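Local coordinates for protein EvdO1 (Micromonospora carbonacea, PDB 4XBZ) that is a metal-binding oxygenase of the phytanoyl-CoA dioxygenase family that probably carries out an oxidative cyclization in orthosomycin antibiotic biosynthesis, at residues D186-D191 against K252-I257. Numbering follows the deposited sequence.
Sequences DPAPED and KQRRVI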
ATOM      1  N   ASP A 186     -24.674  13.065  -1.450  1.00 29.26           N
ATOM      2  CA  ASP A 186     -25.937  12.842  -0.778  1.00 32.09           C
ATOM      3  C   ASP A 186     -25.751  11.740   0.255  1.00 33.14           C
ATOM      4  O   ASP A 186     -24.849  10.901   0.104  1.00 34.81           O
ATOM      5  CB  ASP A 186     -27.021  12.494  -1.797  1.00 29.84           C
ATOM      6  CG  ASP A 186     -27.142  13.537  -2.875  1.00 34.12           C
ATOM      7  OD1 ASP A 186     -27.196  14.746  -2.543  1.00 36.19           O
ATOM      8  OD2 ASP A 186     -27.158  13.150  -4.059  1.00 33.62           O
ATOM      9  N   PRO A 187     -26.569  11.752   1.321  1.00 34.32           N
ATOM     10  CA  PRO A 187     -26.421  10.696   2.331  1.00 30.39           C
ATOM     11  C   PRO A 187     -26.752   9.332   1.742  1.00 32.12           C
ATOM     12  O   PRO A 187     -27.493   9.239   0.759  1.00 31.96           O
ATOM     13  CB  PRO A 187     -27.420  11.092   3.424  1.00 33.57           C
ATOM     14  CG  PRO A 187     -28.428  11.924   2.740  1.00 31.75           C
ATOM     15  CD  PRO A 187     -27.735  12.619   1.589  1.00 34.91           C
ATOM     16  N   ALA A 188     -26.128   8.303   2.304  1.00 32.75           N
ATOM     17  CA  ALA A 188     -26.400   6.915   1.970  1.00 32.13           C
ATOM     18  C   ALA A 188     -26.715   6.193   3.275  1.00 35.96           C
ATOM     19  O   ALA A 188     -25.827   5.579   3.872  1.00 29.68           O
ATOM     20  CB  ALA A 188     -25.209   6.266   1.264  1.00 25.02           C
ATOM     21  N   PRO A 189     -27.982   6.293   3.731  1.00 39.13           N
ATOM     22  CA  PRO A 189     -28.486   5.626   4.942  1.00 34.32           C
ATOM     23  C   PRO A 189     -28.434   4.116   4.761  1.00 34.54           C
ATOM     24  O   PRO A 189     -28.186   3.653   3.644  1.00 32.10           O
ATOM     25  CB  PRO A 189     -29.933   6.127   5.050  1.00 34.29           C
ATOM     26  CG  PRO A 189     -30.318   6.470   3.619  1.00 34.67           C
ATOM     27  CD  PRO A 189     -29.055   7.001   2.993  1.00 35.04           C
ATOM     28  N   GLU A 190     -28.664   3.344   5.817  1.00 35.07           N
ATOM     29  CA  GLU A 190     -28.519   1.897   5.684  1.00 32.64           C
ATOM     30  C   GLU A 190     -29.587   1.275   4.778  1.00 33.95           C
ATOM     31  O   GLU A 190     -29.384   0.190   4.228  1.00 35.69           O
ATOM     32  CB  GLU A 190     -28.546   1.216   7.046  1.00 34.79           C
ATOM     33  CG  GLU A 190     -28.149  -0.240   6.954  1.00 38.63           C
ATOM     34  CD  GLU A 190     -27.962  -0.882   8.303  1.00 49.85           C
ATOM     35  OE1 GLU A 190     -27.497  -0.181   9.233  1.00 46.79           O
ATOM     36  OE2 GLU A 190     -28.279  -2.089   8.428  1.00 53.60           O
ATOM     37  N   ASP A 191     -30.715   1.950   4.598  1.00 26.27           N
ATOM     38  CA  ASP A 191     -31.729   1.392   3.703  1.00 37.85           C
ATOM     39  C   ASP A 191     -31.516   1.810   2.238  1.00 35.97           C
ATOM     40  O   ASP A 191     -32.318   1.448   1.379  1.00 37.99           O
ATOM     41  CB  ASP A 191     -33.147   1.777   4.171  1.00 36.66           C
ATOM     42  CG  ASP A 191     -33.328   3.278   4.331  1.00 39.47           C
ATOM     43  OD1 ASP A 191     -32.411   3.944   4.866  1.00 38.87           O
ATOM     44  OD2 ASP A 191     -34.388   3.792   3.917  1.00 46.20           O
ATOM     45  N   LYS A 252     -34.309   8.601  -3.640  1.00 37.85           N
ATOM     46  CA  LYS A 252     -33.113   9.388  -3.358  1.00 37.67           C
ATOM     47  C   LYS A 252     -32.198   9.412  -4.565  1.00 38.40           C
ATOM     48  O   LYS A 252     -32.000   8.379  -5.199  1.00 39.41           O
ATOM     49  CB  LYS A 252     -32.355   8.832  -2.156  1.00 39.54           C
ATOM     50  CG  LYS A 252     -33.157   8.747  -0.874  1.00 37.61           C
ATOM     51  CD  LYS A 252     -32.318   8.145   0.259  1.00 40.96           C
ATOM     52  CE  LYS A 252     -33.103   8.132   1.566  1.00 38.91           C
ATOM     53  NZ  LYS A 252     -34.522   7.746   1.296  1.00 38.94           N
ATOM     54  N   GLN A 253     -31.624  10.574  -4.881  1.00 37.43           N
ATOM     55  CA  GLN A 253     -30.801  10.651  -6.084  1.00 41.77           C
ATOM     56  C   GLN A 253     -29.390  10.071  -5.863  1.00 37.12           C
ATOM     57  O   GLN A 253     -28.735   9.629  -6.820  1.00 36.91           O
ATOM     58  CB  GLN A 253     -30.717  12.090  -6.610  1.00 41.24           C
ATOM     59  CG  GLN A 253     -30.345  12.144  -8.101  1.00 39.40           C
ATOM     60  CD  GLN A 253     -30.252  13.560  -8.652  1.00 43.50           C
ATOM     61  OE1 GLN A 253     -29.780  14.480  -7.968  1.00 40.28           O
ATOM     62  NE2 GLN A 253     -30.712  13.744  -9.899  1.00 35.00           N
ATOM     63  N   ARG A 254     -28.940  10.064  -4.613  1.00 34.66           N
ATOM     64  CA  ARG A 254     -27.708   9.363  -4.222  1.00 35.75           C
ATOM     65  C   ARG A 254     -26.544   9.614  -5.182  1.00 31.96           C
ATOM     66  O   ARG A 254     -26.147   8.735  -5.937  1.00 30.29           O
ATOM     67  CB  ARG A 254     -27.981   7.859  -4.108  1.00 30.68           C
ATOM     68  CG  ARG A 254     -28.966   7.503  -3.006  1.00 33.25           C
ATOM     69  CD  ARG A 254     -28.355   6.529  -2.032  1.00 32.93           C
ATOM     70  NE  ARG A 254     -26.920   6.450  -2.225  1.00 34.39           N
ATOM     71  CZ  ARG A 254     -26.257   5.340  -2.529  1.00 33.95           C
ATOM     72  NH1 ARG A 254     -26.883   4.182  -2.640  1.00 40.47           N
ATOM     73  NH2 ARG A 254     -24.954   5.404  -2.716  1.00 31.76           N
ATOM     74  N   ARG A 255     -26.018  10.828  -5.164  1.00 30.50           N
ATOM     75  CA  ARG A 255     -24.921  11.179  -6.051  1.00 29.49           C
ATOM     76  C   ARG A 255     -23.569  10.893  -5.386  1.00 29.93           C
ATOM     77  O   ARG A 255     -23.313  11.325  -4.255  1.00 27.74           O
ATOM     78  CB  ARG A 255     -25.015  12.656  -6.462  1.00 29.52           C
ATOM     79  CG  ARG A 255     -26.375  13.077  -7.044  1.00 30.56           C
ATOM     80  CD  ARG A 255     -26.547  14.590  -7.000  1.00 30.31           C
ATOM     81  NE  ARG A 255     -26.526  15.126  -5.639  1.00 31.08           N
ATOM     82  CZ  ARG A 255     -26.271  16.396  -5.341  1.00 32.72           C
ATOM     83  NH1 ARG A 255     -26.008  17.264  -6.315  1.00 30.77           N
ATOM     84  NH2 ARG A 255     -26.259  16.797  -4.069  1.00 31.32           N
ATOM     85  N   VAL A 256     -22.711  10.173  -6.108  1.00 27.17           N
ATOM     86  CA  VAL A 256     -21.350   9.911  -5.660  1.00 26.90           C
ATOM     87  C   VAL A 256     -20.330  10.246  -6.754  1.00 26.41           C
ATOM     88  O   VAL A 256     -20.474   9.814  -7.897  1.00 24.21           O
ATOM     89  CB  VAL A 256     -21.155   8.436  -5.243  1.00 27.80           C
ATOM     90  CG1 VAL A 256     -19.697   8.191  -4.819  1.00 26.85           C
ATOM     91  CG2 VAL A 256     -22.104   8.059  -4.116  1.00 22.99           C
ATOM     92  N   ILE A 257     -19.312  11.021  -6.392  1.00 24.98           N
ATOM     93  CA  ILE A 257     -18.193  11.311  -7.280  1.00 25.02           C
ATOM     94  C   ILE A 257     -17.072  10.301  -7.038  1.00 22.74           C
ATOM     95  O   ILE A 257     -16.577  10.199  -5.913  1.00 22.58           O
ATOM     96  CB  ILE A 257     -17.661  12.743  -7.063  1.00 27.64           C
ATOM     97  CG1 ILE A 257     -18.606  13.764  -7.682  1.00 27.77           C
ATOM     98  CG2 ILE A 257     -16.280  12.920  -7.672  1.00 27.34           C
ATOM     99  CD1 ILE A 257     -18.225  15.190  -7.360  1.00 28.02           C
TER
HETATM  100  O   HOH W   1     -24.945   9.917  -2.197  1.00 27.86           O
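Asp186 and Arg255 form a bidentate salt bridge, the guanidinium group presenting NE and NH2 side-on to the carboxylate. Arg255 NE donates to Asp186 OD2 at 2.6 Å and Arg255 NH2 to Asp186 OD1 at 2.7 Å, each oxygen being met on its syn side. The two groups are nearly coplanar, 17° apart; both oxygens lie close to the guanidinium plane, while the donors sit somewhat out of the carboxylate plane. A third bond comes from the backbone: Arg255 N reaches the anti side of Asp186 OD2 at 2.8 Å. With two donors from one residue, OD2 ties the carboxylate to both main chain and side chain of Arg255, limiting its rotation. A turn at chi3 (-62°) folds the Arg255 chain back around OD2, bringing NE to the same oxygen as its own amide. Arg255 NH1 is held separately by Gln73 O of helix 66-86.

Water 1 joins the backbones next to this pair, donating to Asp186 O and, at 3.0 Å, to Arg255 O. Farther along, the Arg254 chain bends at chi2 and chi3, and the Ala188 methyl lies over one face of its guanidinium, offset toward the rim, with CB 3.9 Å from Arg254 NE. The polar end of Arg254 is taken up by Asn192, whose OD1 accepts from NH1. At the outer end, the packing reduces to aliphatic contact, Pro189 CG resting 3.8 Å from Lys252 CE.

The nickel ion found here, bound by His160, Asp162 and His244, lies about 11 Å from the Arg254 side chain. The contact thus fastens the loop following strand 179-184 to the residues leading into strand 256-263, its antiparallel neighbour in the larger sheet of the double-stranded beta-helix characteristic of phytanoyl-CoA dioxygenase relatives.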